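Local coordinates for LPG0439 HIT-related domain-containing protein (Legionella pneumophila subsp. pneumophila, PDB 5L0L) that is of unknown function; this fragment holds the HIT-related domain of a longer, probably membrane-bound protein, at residues 39-51 and 169-183. Sequence-based numbering, arbitrary orientation.
Sequences VILNPTDCRGYRI and QHAIKWNEEELKACL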
ATOM      1  N   VAL A  39      -1.291  15.610   1.763  1.00 16.65           N
ATOM      2  CA  VAL A  39      -0.300  15.026   0.897  1.00 15.98           C
ATOM      3  C   VAL A  39       0.931  15.921   0.967  1.00 15.66           C
ATOM      4  O   VAL A  39       0.863  17.103   0.599  1.00 15.85           O
ATOM      5  CB  VAL A  39      -0.808  14.916  -0.548  1.00 16.10           C
ATOM      6  CG1 VAL A  39       0.286  14.367  -1.442  1.00 15.89           C
ATOM      7  CG2 VAL A  39      -2.110  14.077  -0.600  1.00 16.44           C
ATOM      8  N   ILE A  40       2.063  15.385   1.439  1.00 15.14           N
ATOM      9  CA  ILE A  40       3.299  16.162   1.561  1.00 15.00           C
ATOM     10  C   ILE A  40       4.471  15.365   0.994  1.00 14.60           C
ATOM     11  O   ILE A  40       4.442  14.127   0.989  1.00 14.21           O
ATOM     12  CB  ILE A  40       3.597  16.595   3.042  1.00 15.28           C
ATOM     13  CG1 ILE A  40       4.111  15.425   3.881  1.00 15.18           C
ATOM     14  CG2 ILE A  40       2.349  17.196   3.704  1.00 15.65           C
ATOM     15  CD1 ILE A  40       4.524  15.816   5.284  1.00 15.71           C
ATOM     16  N   LEU A  41       5.506  16.047   0.515  1.00 14.58           N
ATOM     17  CA  LEU A  41       6.761  15.344   0.238  1.00 14.48           C
ATOM     18  C   LEU A  41       7.394  14.964   1.585  1.00 14.73           C
ATOM     19  O   LEU A  41       7.311  15.720   2.568  1.00 14.93           O
ATOM     20  CB  LEU A  41       7.734  16.170  -0.605  1.00 14.52           C
ATOM     21  CG  LEU A  41       7.387  16.288  -2.073  1.00 14.47           C
ATOM     22  CD1 LEU A  41       8.226  17.407  -2.681  1.00 14.74           C
ATOM     23  CD2 LEU A  41       7.641  14.977  -2.825  1.00 14.26           C
ATOM     24  N   ASN A  42       7.987  13.783   1.630  1.00 14.90           N
ATOM     25  CA  ASN A  42       8.628  13.312   2.850  1.00 15.47           C
ATOM     26  C   ASN A  42       9.789  14.248   3.218  1.00 16.15           C
ATOM     27  O   ASN A  42      10.723  14.379   2.425  1.00 15.93           O
ATOM     28  CB  ASN A  42       9.110  11.877   2.673  1.00 15.34           C
ATOM     29  CG  ASN A  42       9.568  11.264   3.977  1.00 15.82           C
ATOM     30  OD1 ASN A  42      10.419  11.839   4.674  1.00 16.44           O
ATOM     31  ND2 ASN A  42       9.034  10.105   4.318  1.00 15.84           N
ATOM     32  N   PRO A  43       9.738  14.899   4.396  1.00 17.30           N
ATOM     33  CA  PRO A  43      10.775  15.894   4.698  1.00 18.21           C
ATOM     34  C   PRO A  43      12.157  15.320   4.950  1.00 18.87           C
ATOM     35  O   PRO A  43      13.123  16.075   4.852  1.00 19.82           O
ATOM     36  CB  PRO A  43      10.291  16.589   5.984  1.00 18.88           C
ATOM     37  CG  PRO A  43       9.089  15.860   6.434  1.00 18.75           C
ATOM     38  CD  PRO A  43       8.636  14.895   5.388  1.00 17.81           C
ATOM     39  N   THR A  44      12.249  14.027   5.244  1.00 18.97           N
ATOM     40  CA  THR A  44      13.543  13.411   5.585  1.00 19.43           C
ATOM     41  C   THR A  44      14.136  12.464   4.555  1.00 18.05           C
ATOM     42  O   THR A  44      15.260  12.021   4.748  1.00 18.35           O
ATOM     43  CB  THR A  44      13.459  12.687   6.939  1.00 21.01           C
ATOM     44  OG1 THR A  44      12.531  11.602   6.869  1.00 21.80           O
ATOM     45  CG2 THR A  44      13.031  13.642   8.004  1.00 22.39           C
ATOM     46  N   ASP A  45      13.428  12.191   3.459  1.00 16.46           N
ATOM     47  CA  ASP A  45      13.913  11.270   2.461  1.00 15.62           C
ATOM     48  C   ASP A  45      13.354  11.666   1.093  1.00 14.68           C
ATOM     49  O   ASP A  45      12.160  11.533   0.849  1.00 14.30           O
ATOM     50  CB  ASP A  45      13.482   9.841   2.825  1.00 15.65           C
ATOM     51  CG  ASP A  45      14.158   8.783   1.956  1.00 15.54           C
ATOM     52  OD1 ASP A  45      15.127   9.089   1.210  1.00 15.35           O
ATOM     53  OD2 ASP A  45      13.716   7.615   2.040  1.00 15.64           O
ATOM     54  N   CYS A  46      14.250  12.125   0.210  1.00 14.16           N
ATOM     55  CA  CYS A  46      13.887  12.542  -1.140  1.00 13.66           C
ATOM     56  C   CYS A  46      13.904  11.430  -2.146  1.00 13.24           C
ATOM     57  O   CYS A  46      13.432  11.623  -3.273  1.00 13.11           O
ATOM     58  CB  CYS A  46      14.816  13.666  -1.636  1.00 13.87           C
ATOM     59  SG  CYS A  46      16.541  13.229  -1.880  1.00 14.20           S
ATOM     60  N   ARG A  47      14.416  10.250  -1.772  1.00 13.07           N
ATOM     61  CA  ARG A  47      14.499   9.148  -2.735  1.00 12.89           C
ATOM     62  C   ARG A  47      13.113   8.777  -3.282  1.00 12.62           C
ATOM     63  O   ARG A  47      12.128   8.689  -2.524  1.00 12.49           O
ATOM     64  CB  ARG A  47      15.114   7.904  -2.122  1.00 13.15           C
ATOM     65  CG  ARG A  47      16.547   8.110  -1.619  1.00 13.42           C
ATOM     66  CD  ARG A  47      17.080   6.876  -0.938  1.00 13.81           C
ATOM     67  NE  ARG A  47      16.208   6.512   0.177  1.00 13.93           N
ATOM     68  CZ  ARG A  47      15.912   5.274   0.564  1.00 14.23           C
ATOM     69  NH1 ARG A  47      16.460   4.213  -0.011  1.00 14.51           N
ATOM     70  NH2 ARG A  47      15.084   5.104   1.564  1.00 14.36           N
ATOM     71  N   GLY A  48      13.055   8.550  -4.589  1.00 12.55           N
ATOM     72  CA  GLY A  48      11.827   8.183  -5.268  1.00 12.61           C
ATOM     73  C   GLY A  48      10.731   9.258  -5.244  1.00 12.49           C
ATOM     74  O   GLY A  48       9.574   8.952  -5.520  1.00 12.59           O
ATOM     75  N   TYR A  49      11.104  10.493  -4.936  1.00 12.39           N
ATOM     76  CA  TYR A  49      10.155  11.577  -4.688  1.00 12.35           C
ATOM     77  C   TYR A  49       9.068  11.136  -3.694  1.00 12.28           C
ATOM     78  O   TYR A  49       7.889  11.348  -3.932  1.00 12.35           O
ATOM     79  CB  TYR A  49       9.526  12.077  -6.016  1.00 12.57           C
ATOM     80  CG  TYR A  49      10.458  12.370  -7.179  1.00 12.78           C
ATOM     81  CD1 TYR A  49      11.776  12.815  -6.989  1.00 12.74           C
ATOM     82  CD2 TYR A  49      10.022  12.213  -8.475  1.00 13.15           C
ATOM     83  CE1 TYR A  49      12.601  13.079  -8.069  1.00 12.99           C
ATOM     84  CE2 TYR A  49      10.821  12.527  -9.566  1.00 13.46           C
ATOM     85  CZ  TYR A  49      12.108  12.947  -9.371  1.00 13.36           C
ATOM     86  OH  TYR A  49      12.912  13.198 -10.431  1.00 13.71           O
ATOM     87  N   ARG A  50       9.475  10.486  -2.590  1.00 12.24           N
ATOM     88  CA  ARG A  50       8.517   9.966  -1.613  1.00 12.28           C
ATOM     89  C   ARG A  50       7.528  11.028  -1.153  1.00 12.28           C
ATOM     90  O   ARG A  50       7.950  12.162  -0.808  1.00 12.31           O
ATOM     91  CB  ARG A  50       9.236   9.454  -0.373  1.00 12.39           C
ATOM     92  CG  ARG A  50       9.779   8.065  -0.446  1.00 12.54           C
ATOM     93  CD  ARG A  50      10.599   7.767   0.814  1.00 12.79           C
ATOM     94  NE  ARG A  50       9.751   7.525   1.969  1.00 13.00           N
ATOM     95  CZ  ARG A  50      10.164   6.939   3.108  1.00 13.42           C
ATOM     96  NH1 ARG A  50      11.444   6.625   3.302  1.00 13.66           N
ATOM     97  NH2 ARG A  50       9.277   6.695   4.069  1.00 13.68           N
ATOM     98  N   ILE A  51       6.248  10.654  -1.097  1.00 12.36           N
ATOM     99  CA  ILE A  51       5.228  11.438  -0.408  1.00 12.52           C
ATOM    100  C   ILE A  51       4.662  10.663   0.778  1.00 12.81           C
ATOM    101  O   ILE A  51       4.795   9.439   0.864  1.00 12.83           O
ATOM    102  CB  ILE A  51       4.073  11.865  -1.332  1.00 12.57           C
ATOM    103  CG1 ILE A  51       3.362  10.645  -1.904  1.00 12.66           C
ATOM    104  CG2 ILE A  51       4.587  12.836  -2.395  1.00 12.58           C
ATOM    105  CD1 ILE A  51       2.067  10.955  -2.619  1.00 12.91           C
ATOM    106  N   GLN A 169      20.763   0.655   2.574  1.00 21.33           N
ATOM    107  CA  GLN A 169      20.206   1.914   2.092  1.00 20.02           C
ATOM    108  C   GLN A 169      20.063   2.857   3.243  1.00 19.57           C
ATOM    109  O   GLN A 169      20.021   2.445   4.383  1.00 19.57           O
ATOM    110  CB  GLN A 169      18.797   1.715   1.495  1.00 19.22           C
ATOM    111  CG  GLN A 169      18.783   0.857   0.261  1.00 19.60           C
ATOM    112  CD  GLN A 169      17.367   0.479  -0.167  1.00 19.58           C
ATOM    113  OE1 GLN A 169      16.448   1.286  -0.111  1.00 18.61           O
ATOM    114  NE2 GLN A 169      17.215  -0.750  -0.631  1.00 20.39           N
ATOM    115  N   HIS A 170      19.936   4.141   2.939  1.00 19.22           N
ATOM    116  CA  HIS A 170      19.605   5.127   3.953  1.00 19.32           C
ATOM    117  C   HIS A 170      18.820   6.284   3.333  1.00 18.31           C
ATOM    118  O   HIS A 170      18.886   6.524   2.129  1.00 17.55           O
ATOM    119  CB  HIS A 170      20.871   5.666   4.637  1.00 21.12           C
ATOM    120  CG  HIS A 170      21.789   6.357   3.695  1.00 21.96           C
ATOM    121  ND1 HIS A 170      21.619   7.673   3.337  1.00 22.52           N
ATOM    122  CD2 HIS A 170      22.823   5.901   2.960  1.00 23.07           C
ATOM    123  CE1 HIS A 170      22.536   8.013   2.449  1.00 23.12           C
ATOM    124  NE2 HIS A 170      23.292   6.954   2.219  1.00 24.20           N
ATOM    125  N   ALA A 171      18.107   6.996   4.183  1.00 18.28           N
ATOM    126  CA  ALA A 171      17.350   8.157   3.733  1.00 17.83           C
ATOM    127  C   ALA A 171      18.318   9.222   3.236  1.00 17.58           C
ATOM    128  O   ALA A 171      19.426   9.358   3.774  1.00 17.98           O
ATOM    129  CB  ALA A 171      16.518   8.701   4.871  1.00 18.88           C
ATOM    130  N   ILE A 172      17.890   9.985   2.235  1.00 16.87           N
ATOM    131  CA  ILE A 172      18.655  11.109   1.709  1.00 17.15           C
ATOM    132  C   ILE A 172      17.888  12.409   1.964  1.00 17.46           C
ATOM    133  O   ILE A 172      16.778  12.593   1.446  1.00 16.30           O
ATOM    134  CB  ILE A 172      18.965  10.956   0.207  1.00 16.89           C
ATOM    135  CG1 ILE A 172      19.831   9.694   0.040  1.00 17.42           C
ATOM    136  CG2 ILE A 172      19.681  12.206  -0.328  1.00 17.41           C
ATOM    137  CD1 ILE A 172      20.156   9.351  -1.369  1.00 17.81           C
ATOM    138  N   LYS A 173      18.518  13.317   2.722  1.00 18.95           N
ATOM    139  CA  LYS A 173      17.894  14.588   3.065  1.00 20.07           C
ATOM    140  C   LYS A 173      17.739  15.445   1.818  1.00 18.16           C
ATOM    141  O   LYS A 173      18.511  15.319   0.866  1.00 17.75           O
ATOM    142  CB  LYS A 173      18.737  15.374   4.092  1.00 23.59           C
ATOM    143  CG  LYS A 173      18.844  14.673   5.424  1.00 27.06           C
ATOM    144  CD  LYS A 173      17.881  15.198   6.498  1.00 30.31           C
ATOM    145  CE  LYS A 173      18.287  14.718   7.890  1.00 34.05           C
ATOM    146  NZ  LYS A 173      17.135  14.016   8.551  1.00 35.40           N
ATOM    147  N   TRP A 174      16.718  16.282   1.813  1.00 17.25           N
ATOM    148  CA  TRP A 174      16.446  17.162   0.665  1.00 16.19           C
ATOM    149  C   TRP A 174      17.464  18.298   0.535  1.00 16.69           C
ATOM    150  O   TRP A 174      17.719  19.022   1.497  1.00 17.80           O
ATOM    151  CB  TRP A 174      15.041  17.805   0.788  1.00 16.04           C
ATOM    152  CG  TRP A 174      13.961  17.003   0.274  1.00 15.43           C
ATOM    153  CD1 TRP A 174      13.025  16.331   0.998  1.00 16.05           C
ATOM    154  CD2 TRP A 174      13.643  16.775  -1.100  1.00 14.76           C
ATOM    155  NE1 TRP A 174      12.165  15.661   0.161  1.00 16.05           N
ATOM    156  CE2 TRP A 174      12.512  15.929  -1.134  1.00 15.34           C
ATOM    157  CE3 TRP A 174      14.219  17.184  -2.314  1.00 14.24           C
ATOM    158  CZ2 TRP A 174      11.930  15.502  -2.338  1.00 15.71           C
ATOM    159  CZ3 TRP A 174      13.652  16.758  -3.482  1.00 14.54           C
ATOM    160  CH2 TRP A 174      12.517  15.932  -3.500  1.00 15.31           C
ATOM    161  N   ASN A 175      18.017  18.480  -0.651  1.00 16.27           N
ATOM    162  CA  ASN A 175      18.592  19.770  -1.048  1.00 16.87           C
ATOM    163  C   ASN A 175      17.398  20.761  -1.169  1.00 16.85           C
ATOM    164  O   ASN A 175      16.346  20.396  -1.743  1.00 15.98           O
ATOM    165  CB  ASN A 175      19.297  19.593  -2.402  1.00 16.74           C
ATOM    166  CG  ASN A 175      19.692  20.904  -3.057  1.00 17.31           C
ATOM    167  OD1 ASN A 175      18.880  21.559  -3.744  1.00 16.90           O
ATOM    168  ND2 ASN A 175      20.951  21.300  -2.855  1.00 18.65           N
ATOM    169  N   GLU A 176      17.625  22.018  -0.755  0.50 18.00           N
ATOM    170  CA  GLU A 176      16.574  23.073  -0.727  0.50 18.50           C
ATOM    171  C   GLU A 176      16.012  23.411  -2.118  0.50 17.65           C
ATOM    172  O   GLU A 176      14.784  23.431  -2.269  0.50 17.39           O
ATOM    173  CB  GLU A 176      17.049  24.366  -0.007  0.50 20.33           C
ATOM    174  CG  GLU A 176      15.905  25.343   0.334  0.50 21.30           C
ATOM    175  CD  GLU A 176      16.326  26.702   0.916  0.50 23.34           C
ATOM    176  OE1 GLU A 176      17.436  26.827   1.497  0.50 24.95           O
ATOM    177  OE2 GLU A 176      15.523  27.684   0.807  0.50 24.03           O
ATOM    178  N   GLU A 177      16.862  23.686  -3.117  0.60 18.31           N
ATOM    179  CA  GLU A 177      16.341  24.006  -4.440  0.60 18.43           C
ATOM    180  C   GLU A 177      15.656  22.825  -5.095  0.60 17.31           C
ATOM    181  O   GLU A 177      14.647  22.998  -5.792  0.60 17.00           O
ATOM    182  CB  GLU A 177      17.452  24.596  -5.300  0.60 19.65           C
ATOM    183  CG  GLU A 177      17.858  25.960  -4.776  0.60 20.85           C
ATOM    184  CD  GLU A 177      16.690  26.930  -4.580  0.60 23.73           C
ATOM    185  OE1 GLU A 177      15.892  27.148  -5.537  0.60 26.03           O
ATOM    186  OE2 GLU A 177      16.563  27.497  -3.452  0.60 31.60           O
ATOM    187  N   GLU A 178      16.163  21.623  -4.828  1.00 16.49           N
ATOM    188  CA  GLU A 178      15.534  20.424  -5.386  1.00 15.91           C
ATOM    189  C   GLU A 178      14.147  20.174  -4.789  1.00 15.51           C
ATOM    190  O   GLU A 178      13.226  19.822  -5.513  1.00 15.14           O
ATOM    191  CB  GLU A 178      16.427  19.185  -5.179  1.00 15.84           C
ATOM    192  CG  GLU A 178      17.695  19.282  -6.013  1.00 16.10           C
ATOM    193  CD  GLU A 178      18.656  18.127  -5.813  1.00 16.30           C
ATOM    194  OE1 GLU A 178      18.292  17.064  -5.252  1.00 16.23           O
ATOM    195  OE2 GLU A 178      19.819  18.301  -6.251  1.00 16.76           O
ATOM    196  N   LEU A 179      14.021  20.404  -3.488  1.00 15.63           N
ATOM    197  CA  LEU A 179      12.725  20.280  -2.799  1.00 15.80           C
ATOM    198  C   LEU A 179      11.715  21.242  -3.425  1.00 15.97           C
ATOM    199  O   LEU A 179      10.586  20.856  -3.753  1.00 15.46           O
ATOM    200  CB  LEU A 179      12.859  20.542  -1.316  1.00 16.37           C
ATOM    201  CG  LEU A 179      11.561  20.588  -0.490  1.00 16.83           C
ATOM    202  CD1 LEU A 179      10.773  19.285  -0.625  1.00 16.66           C
ATOM    203  CD2 LEU A 179      11.930  20.908   0.953  1.00 17.74           C
ATOM    204  N   LYS A 180      12.137  22.484  -3.589  1.00 16.69           N
ATOM    205  CA  LYS A 180      11.246  23.486  -4.197  1.00 17.43           C
ATOM    206  C   LYS A 180      10.804  23.078  -5.619  1.00 16.47           C
ATOM    207  O   LYS A 180       9.636  23.218  -5.963  1.00 16.38           O
ATOM    208  CB  LYS A 180      11.910  24.858  -4.206  1.00 19.27           C
ATOM    209  CG  LYS A 180      11.992  25.486  -2.837  1.00 21.45           C
ATOM    210  CD  LYS A 180      12.503  26.939  -3.004  1.00 23.92           C
ATOM    211  CE  LYS A 180      13.635  27.369  -2.113  1.00 26.15           C
ATOM    212  NZ  LYS A 180      13.184  28.252  -0.998  1.00 28.80           N
ATOM    213  N   ALA A 181      11.733  22.577  -6.428  1.00 15.66           N
ATOM    214  CA  ALA A 181      11.423  22.143  -7.801  1.00 15.26           C
ATOM    215  C   ALA A 181      10.435  20.957  -7.797  1.00 14.73           C
ATOM    216  O   ALA A 181       9.500  20.919  -8.564  1.00 14.66           O
ATOM    217  CB  ALA A 181      12.701  21.755  -8.532  1.00 15.34           C
ATOM    218  N   CYS A 182      10.721  19.972  -6.963  0.70 14.19           N
ATOM    219  CA  CYS A 182       9.900  18.750  -6.893  0.70 13.95           C
ATOM    220  C   CYS A 182       8.467  19.091  -6.480  0.70 13.98           C
ATOM    221  O   CYS A 182       7.481  18.654  -7.074  0.70 13.92           O
ATOM    222  CB  CYS A 182      10.493  17.793  -5.900  0.70 13.82           C
ATOM    223  SG  CYS A 182       9.813  16.134  -6.009  0.70 13.69           S
ATOM    224  N   LEU A 183       8.374  19.929  -5.440  0.50 14.18           N
ATOM    225  CA  LEU A 183       7.090  20.424  -4.895  0.50 14.48           C
ATOM    226  C   LEU A 183       6.266  21.121  -5.958  0.50 14.70           C
ATOM    227  O   LEU A 183       5.101  20.786  -6.181  0.50 14.68           O
ATOM    228  CB  LEU A 183       7.334  21.422  -3.760  0.50 14.92           C
ATOM    229  CG  LEU A 183       7.631  20.965  -2.337  0.50 15.17           C
ATOM    230  CD1 LEU A 183       8.009  22.130  -1.444  0.50 15.84           C
ATOM    231  CD2 LEU A 183       6.438  20.259  -1.716  0.50 15.39           C
TER
HETATM  232  O   HOH W   1      15.628  16.605   4.362  1.00 27.00           O
HETATM  233  O   HOH W   2      16.941  11.906   6.754  1.00 27.99           O
HETATM  234  O   HOH W   3      10.444  13.163  -0.765  1.00 16.56           O
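I172, in the chain leading into helix 176-194, is held to the loop after strand 35-41 by two bonds of opposite direction: its N donates to D45 OD1 (3.1 Å, 170°), and its O accepts from C46 N (2.9 Å). With CG trans to the backbone N (chi1 -170°), the D45 carboxylate forms a side-on salt bridge with R47, NE reaching the syn lone pair of OD1 and NH2 reaching OD2, while R47 N and I172 N approach OD1 from out of the carboxylate plane. R50 NH1 adds a second salt bridge at the anti lone pair of OD2, so two arginines probably favour the charged form. R47 NH1 donates to Q169 OE1 (2.9 Å), which also accepts from D157 N, and R47 NH2 has a further acceptor in D157 O.

W174 NE1 donates to N42 O in the ring plane (3.0 Å), though the bond is bent to 133°. C46 CB makes a CH-pi contact over one face of the six-membered ring of W174, 3.3 Å from its centroid, and L179 CD1 lies over the opposite face. One water bridges P43 O and W174 N; another joins T44 O to K173 NZ. N42 OD1 closes an Asx turn onto T44 N and also accepts from T44 OG1.

Beyond the indole, L41 CD1 reaches L179 CD1 (3.8 Å). The contact thus ties the loop between antiparallel strands 35-41 and 51-58 to the N-terminal end of helix 176-194, while helix 73-92 packs against V39 and I51.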